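PDB 5D2E: MlnE from Bacillus amyloliquefaciens subsp. plantarum, which carries, in this N-terminal B-type ketoreductase segment of a macrolactin polyketide synthase, the domain that binds NADP and probably reduces β-keto groups of acyl-carrier-protein-bound intermediates. Local coordinates for residues F402-S407 with L445-P450. Numbering follows the deposited sequence.
Sequences FFVMFS and LSINWP. With NAP (NADP nicotinamide-adenine-dinucleotide phosphate), chain B.
Strands 402-408 and 443-453 run parallel as neighbours in the Rossmann fold of the ketoreductase domain, joined by helix 419-437 in a beta-alpha-beta unit, and their cofactor-side parts reach the NADP nicotinamide. V404 lies beside L445, M405 beside S446, F406 beside I447 and S407 beside N448. The central ladder is straight: M405 N donates to L445 O at 2.8 Å, and M405 O accepts from I447 N. Toward the cofactor the ladder becomes less regular. S407 N to I447 O bends to 129° and is weak, while W449 N, which also bonds weakly to I447 O across the inverse gamma turn centred on N448, reaches S407 O (3.2 Å) from above the carbonyl plane.

On the V404-F406 face, CG1 of V404 meets CD1 of I447 at 4.0 Å. Farther along, W449 turns the edge of its indole toward F406 in a T-shaped pair, planes at 89°. Its NE1 stands over one face of the phenyl ring, offset toward the rim and 3.4 Å from CG of F406. I447 CG2 sits above the centre of the indole, covering one of its faces.

The face with M405 and S407 turns polar toward S407 and N448. S446 OG packs 3.2 Å from S407 CB, and both serine hydroxyls hydrogen-bond to D429 OD1 of helix 419-437, whose OD2 takes N448 ND2; N448 OD1 accepts from Q494 NE2. The D429 carboxylate thus ties both strands to their connecting helix.

At S407 and just past W449, S407 O approaches NAP C6N at 3.2 Å and P450 O approaches C4N at 3.0 Å. Carbonyl oxygens so near the nicotinamide would be expected to favour its positively charged, oxidised form electrostatically.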
ATOM      1  N   PHE A 402     -13.931  -7.755  13.420  1.00 28.18           N
ATOM      2  CA  PHE A 402     -12.810  -7.757  12.461  1.00 25.95           C
ATOM      3  C   PHE A 402     -13.030  -6.756  11.341  1.00 26.49           C
ATOM      4  O   PHE A 402     -14.197  -6.327  11.033  1.00 29.24           O
ATOM      5  CB  PHE A 402     -12.455  -9.161  11.914  1.00 29.54           C
ATOM      6  CG  PHE A 402     -13.576  -9.814  11.165  1.00 30.65           C
ATOM      7  CD1 PHE A 402     -13.851  -9.433   9.859  1.00 28.85           C
ATOM      8  CD2 PHE A 402     -14.424 -10.717  11.803  1.00 32.61           C
ATOM      9  CE1 PHE A 402     -14.870  -9.988   9.146  1.00 28.80           C
ATOM     10  CE2 PHE A 402     -15.484 -11.285  11.090  1.00 33.02           C
ATOM     11  CZ  PHE A 402     -15.717 -10.903   9.770  1.00 30.82           C
ATOM     12  N   PHE A 403     -11.897  -6.241  10.868  1.00 26.36           N
ATOM     13  CA  PHE A 403     -11.835  -5.307   9.713  1.00 26.96           C
ATOM     14  C   PHE A 403     -10.634  -5.818   8.951  1.00 26.15           C
ATOM     15  O   PHE A 403      -9.493  -5.646   9.407  1.00 26.68           O
ATOM     16  CB  PHE A 403     -11.641  -3.859  10.220  1.00 25.23           C
ATOM     17  CG  PHE A 403     -11.693  -2.787   9.139  1.00 25.79           C
ATOM     18  CD1 PHE A 403     -10.610  -2.557   8.329  1.00 27.21           C
ATOM     19  CD2 PHE A 403     -12.796  -1.968   8.990  1.00 26.59           C
ATOM     20  CE1 PHE A 403     -10.643  -1.556   7.371  1.00 27.93           C
ATOM     21  CE2 PHE A 403     -12.830  -0.944   8.051  1.00 27.85           C
ATOM     22  CZ  PHE A 403     -11.746  -0.725   7.249  1.00 25.60           C
ATOM     23  N   VAL A 404     -10.882  -6.506   7.836  1.00 24.63           N
ATOM     24  CA  VAL A 404      -9.847  -7.204   7.098  1.00 26.23           C
ATOM     25  C   VAL A 404      -9.757  -6.647   5.691  1.00 27.38           C
ATOM     26  O   VAL A 404     -10.752  -6.570   4.998  1.00 29.47           O
ATOM     27  CB  VAL A 404     -10.045  -8.734   7.024  1.00 26.53           C
ATOM     28  CG1 VAL A 404      -8.900  -9.389   6.254  1.00 27.92           C
ATOM     29  CG2 VAL A 404     -10.158  -9.351   8.437  1.00 29.07           C
ATOM     30  N   MET A 405      -8.572  -6.178   5.335  1.00 24.92           N
ATOM     31  CA  MET A 405      -8.289  -5.634   4.030  1.00 24.42           C
ATOM     32  C   MET A 405      -7.591  -6.696   3.140  1.00 26.67           C
ATOM     33  O   MET A 405      -6.568  -7.303   3.497  1.00 26.64           O
ATOM     34  CB  MET A 405      -7.453  -4.383   4.209  1.00 25.76           C
ATOM     35  CG  MET A 405      -8.251  -3.260   4.889  1.00 28.22           C
ATOM     36  SD  MET A 405      -7.141  -1.990   5.537  1.00 31.90           S
ATOM     37  CE  MET A 405      -6.685  -2.888   6.997  1.00 32.02           C
ATOM     38  N   PHE A 406      -8.143  -6.894   1.934  1.00 25.78           N
ATOM     39  CA  PHE A 406      -7.542  -7.828   0.919  1.00 25.71           C
ATOM     40  C   PHE A 406      -6.545  -7.052   0.088  1.00 25.50           C
ATOM     41  O   PHE A 406      -6.890  -6.372  -0.905  1.00 27.96           O
ATOM     42  CB  PHE A 406      -8.653  -8.460   0.056  1.00 27.47           C
ATOM     43  CG  PHE A 406      -9.419  -9.600   0.745  1.00 28.73           C
ATOM     44  CD1 PHE A 406      -9.248  -9.918   2.104  1.00 31.18           C
ATOM     45  CD2 PHE A 406     -10.303 -10.371   0.040  1.00 33.40           C
ATOM     46  CE1 PHE A 406      -9.893 -10.972   2.716  1.00 34.70           C
ATOM     47  CE2 PHE A 406     -10.970 -11.438   0.665  1.00 34.62           C
ATOM     48  CZ  PHE A 406     -10.761 -11.747   1.986  1.00 34.26           C
ATOM     49  N   SER A 407      -5.303  -7.087   0.558  1.00 26.92           N
ATOM     50  CA  SER A 407      -4.234  -6.378  -0.074  1.00 27.31           C
ATOM     51  C   SER A 407      -3.547  -7.341  -1.065  1.00 28.62           C
ATOM     52  O   SER A 407      -4.087  -8.399  -1.403  1.00 29.78           O
ATOM     53  CB  SER A 407      -3.304  -5.831   1.022  1.00 27.58           C
ATOM     54  OG  SER A 407      -2.335  -4.965   0.460  1.00 28.42           O
ATOM     55  N   LEU A 445      -6.576  -6.340  10.157  1.00 27.30           N
ATOM     56  CA  LEU A 445      -5.596  -7.120   9.436  1.00 27.37           C
ATOM     57  C   LEU A 445      -5.628  -6.743   7.958  1.00 25.60           C
ATOM     58  O   LEU A 445      -6.704  -6.557   7.386  1.00 26.65           O
ATOM     59  CB  LEU A 445      -5.941  -8.582   9.561  1.00 30.87           C
ATOM     60  CG  LEU A 445      -5.137  -9.554   8.728  1.00 29.55           C
ATOM     61  CD1 LEU A 445      -3.679  -9.595   9.120  1.00 29.74           C
ATOM     62  CD2 LEU A 445      -5.699 -10.959   8.818  1.00 35.39           C
ATOM     63  N   SER A 446      -4.443  -6.577   7.381  1.00 25.64           N
ATOM     64  CA  SER A 446      -4.286  -6.464   5.972  1.00 25.08           C
ATOM     65  C   SER A 446      -3.534  -7.701   5.541  1.00 25.95           C
ATOM     66  O   SER A 446      -2.469  -7.979   6.080  1.00 26.70           O
ATOM     67  CB  SER A 446      -3.443  -5.220   5.579  1.00 25.26           C
ATOM     68  OG  SER A 446      -3.402  -5.046   4.130  1.00 29.08           O
ATOM     69  N   ILE A 447      -4.079  -8.412   4.525  1.00 25.65           N
ATOM     70  CA  ILE A 447      -3.432  -9.595   3.980  1.00 25.78           C
ATOM     71  C   ILE A 447      -2.878  -9.335   2.578  1.00 24.17           C
ATOM     72  O   ILE A 447      -3.646  -8.988   1.681  1.00 26.59           O
ATOM     73  CB  ILE A 447      -4.406 -10.788   3.884  1.00 27.88           C
ATOM     74  CG1 ILE A 447      -5.005 -11.091   5.236  1.00 30.32           C
ATOM     75  CG2 ILE A 447      -3.679 -11.989   3.287  1.00 30.35           C
ATOM     76  CD1 ILE A 447      -6.192 -12.076   5.224  1.00 31.17           C
ATOM     77  N   ASN A 448      -1.568  -9.477   2.398  1.00 23.39           N
ATOM     78  CA  ASN A 448      -0.989  -9.292   1.088  1.00 24.83           C
ATOM     79  C   ASN A 448      -1.104 -10.665   0.321  1.00 26.76           C
ATOM     80  O   ASN A 448      -0.208 -11.556   0.415  1.00 26.43           O
ATOM     81  CB  ASN A 448       0.432  -8.928   1.181  1.00 26.72           C
ATOM     82  CG  ASN A 448       0.670  -7.607   1.932  1.00 28.23           C
ATOM     83  OD1 ASN A 448       1.091  -7.636   3.072  1.00 29.01           O
ATOM     84  ND2 ASN A 448       0.476  -6.484   1.261  1.00 27.45           N
ATOM     85  N   TRP A 449      -2.213 -10.797  -0.369  1.00 28.05           N
ATOM     86  CA  TRP A 449      -2.459 -11.995  -1.187  1.00 30.40           C
ATOM     87  C   TRP A 449      -1.614 -12.066  -2.472  1.00 30.48           C
ATOM     88  O   TRP A 449      -1.424 -11.065  -3.140  1.00 29.24           O
ATOM     89  CB  TRP A 449      -3.888 -11.988  -1.647  1.00 31.14           C
ATOM     90  CG  TRP A 449      -4.922 -12.149  -0.615  1.00 28.15           C
ATOM     91  CD1 TRP A 449      -5.938 -11.254  -0.344  1.00 30.84           C
ATOM     92  CD2 TRP A 449      -5.125 -13.250   0.273  1.00 26.56           C
ATOM     93  NE1 TRP A 449      -6.717 -11.736   0.630  1.00 29.69           N
ATOM     94  CE2 TRP A 449      -6.262 -12.961   1.032  1.00 28.61           C
ATOM     95  CE3 TRP A 449      -4.473 -14.473   0.485  1.00 28.57           C
ATOM     96  CZ2 TRP A 449      -6.797 -13.867   1.989  1.00 31.73           C
ATOM     97  CZ3 TRP A 449      -5.037 -15.408   1.411  1.00 29.42           C
ATOM     98  CH2 TRP A 449      -6.146 -15.058   2.201  1.00 30.86           C
ATOM     99  N   PRO A 450      -1.103 -13.252  -2.805  1.00 30.40           N
ATOM    100  CA  PRO A 450      -0.551 -13.493  -4.105  1.00 32.42           C
ATOM    101  C   PRO A 450      -1.691 -13.807  -5.098  1.00 34.17           C
ATOM    102  O   PRO A 450      -2.886 -13.694  -4.750  1.00 31.11           O
ATOM    103  CB  PRO A 450       0.326 -14.696  -3.850  1.00 30.07           C
ATOM    104  CG  PRO A 450      -0.559 -15.511  -2.965  1.00 32.16           C
ATOM    105  CD  PRO A 450      -1.342 -14.519  -2.118  1.00 31.49           C
TER
HETATM  106  PA  NAP B 601     -12.807  -8.979  -8.760  1.00 37.79           P
HETATM  107  O1A NAP B 601     -13.560 -10.303  -9.059  1.00 39.96           O
HETATM  108  O2A NAP B 601     -12.724  -7.836  -9.757  1.00 38.21           O
HETATM  109  O5B NAP B 601     -13.605  -8.404  -7.488  1.00 34.52           O
HETATM  110  C5B NAP B 601     -13.355  -7.072  -7.056  1.00 34.33           C
HETATM  111  C4B NAP B 601     -14.734  -6.483  -6.893  1.00 32.59           C
HETATM  112  O4B NAP B 601     -14.575  -5.119  -6.448  1.00 31.32           O
HETATM  113  C3B NAP B 601     -15.571  -6.403  -8.199  1.00 37.75           C
HETATM  114  O3B NAP B 601     -16.694  -7.288  -8.132  1.00 36.49           O
HETATM  115  C2B NAP B 601     -16.066  -4.948  -8.244  1.00 34.25           C
HETATM  116  O2B NAP B 601     -17.421  -4.883  -8.592  1.00 33.34           O
HETATM  117  C1B NAP B 601     -15.758  -4.444  -6.814  1.00 32.37           C
HETATM  118  N9A NAP B 601     -15.470  -3.019  -6.727  1.00 33.48           N
HETATM  119  C8A NAP B 601     -14.505  -2.298  -7.417  1.00 32.99           C
HETATM  120  N7A NAP B 601     -14.575  -0.956  -7.109  1.00 31.38           N
HETATM  121  C5A NAP B 601     -15.529  -0.831  -6.165  1.00 31.69           C
HETATM  122  C6A NAP B 601     -16.109   0.265  -5.422  1.00 31.87           C
HETATM  123  N6A NAP B 601     -15.582   1.517  -5.619  1.00 36.22           N
HETATM  124  N1A NAP B 601     -17.196  -0.005  -4.568  1.00 29.97           N
HETATM  125  C2A NAP B 601     -17.656  -1.261  -4.421  1.00 33.64           C
HETATM  126  N3A NAP B 601     -17.156  -2.337  -5.091  1.00 35.38           N
HETATM  127  C4A NAP B 601     -16.140  -2.186  -5.946  1.00 32.23           C
HETATM  128  O3  NAP B 601     -11.290  -9.286  -8.246  1.00 39.12           O
HETATM  129  PN  NAP B 601     -10.822 -10.484  -7.257  1.00 41.92           P
HETATM  130  O1N NAP B 601      -9.860 -11.404  -7.987  1.00 44.91           O
HETATM  131  O2N NAP B 601     -12.059 -10.898  -6.503  1.00 40.25           O
HETATM  132  O5D NAP B 601      -9.902  -9.777  -6.130  1.00 47.23           O
HETATM  133  C5D NAP B 601     -10.623  -9.180  -5.014  1.00 47.29           C
HETATM  134  C4D NAP B 601      -9.688  -8.399  -4.079  1.00 45.78           C
HETATM  135  O4D NAP B 601      -8.558  -9.164  -3.687  1.00 42.29           O
HETATM  136  C3D NAP B 601      -9.142  -7.171  -4.820  1.00 46.67           C
HETATM  137  O3D NAP B 601      -9.189  -6.055  -3.949  1.00 40.74           O
HETATM  138  C2D NAP B 601      -7.726  -7.549  -5.215  1.00 49.10           C
HETATM  139  O2D NAP B 601      -6.860  -6.388  -5.361  1.00 49.66           O
HETATM  140  C1D NAP B 601      -7.300  -8.565  -4.116  1.00 46.46           C
HETATM  141  N1N NAP B 601      -6.300  -9.517  -4.664  1.00 48.81           N
HETATM  142  C2N NAP B 601      -6.670 -10.522  -5.539  1.00 47.89           C
HETATM  143  C3N NAP B 601      -5.769 -11.446  -6.099  1.00 47.03           C
HETATM  144  C7N NAP B 601      -6.221 -12.574  -7.068  1.00 50.30           C
HETATM  145  O7N NAP B 601      -5.390 -13.323  -7.589  1.00 41.04           O
HETATM  146  N7N NAP B 601      -7.507 -12.811  -7.364  1.00 47.65           N
HETATM  147  C4N NAP B 601      -4.416 -11.298  -5.762  1.00 41.10           C
HETATM  148  C5N NAP B 601      -4.035 -10.254  -4.909  1.00 45.13           C
HETATM  149  C6N NAP B 601      -4.991  -9.384  -4.349  1.00 47.13           C
HETATM  150  P2B NAP B 601     -18.136  -3.572  -9.279  1.00 36.08           P
HETATM  151  O1X NAP B 601     -17.427  -3.249 -10.587  1.00 36.16           O
HETATM  152  O2X NAP B 601     -19.635  -3.980  -9.441  1.00 36.27           O
HETATM  153  O3X NAP B 601     -17.954  -2.454  -8.291  1.00 39.49           O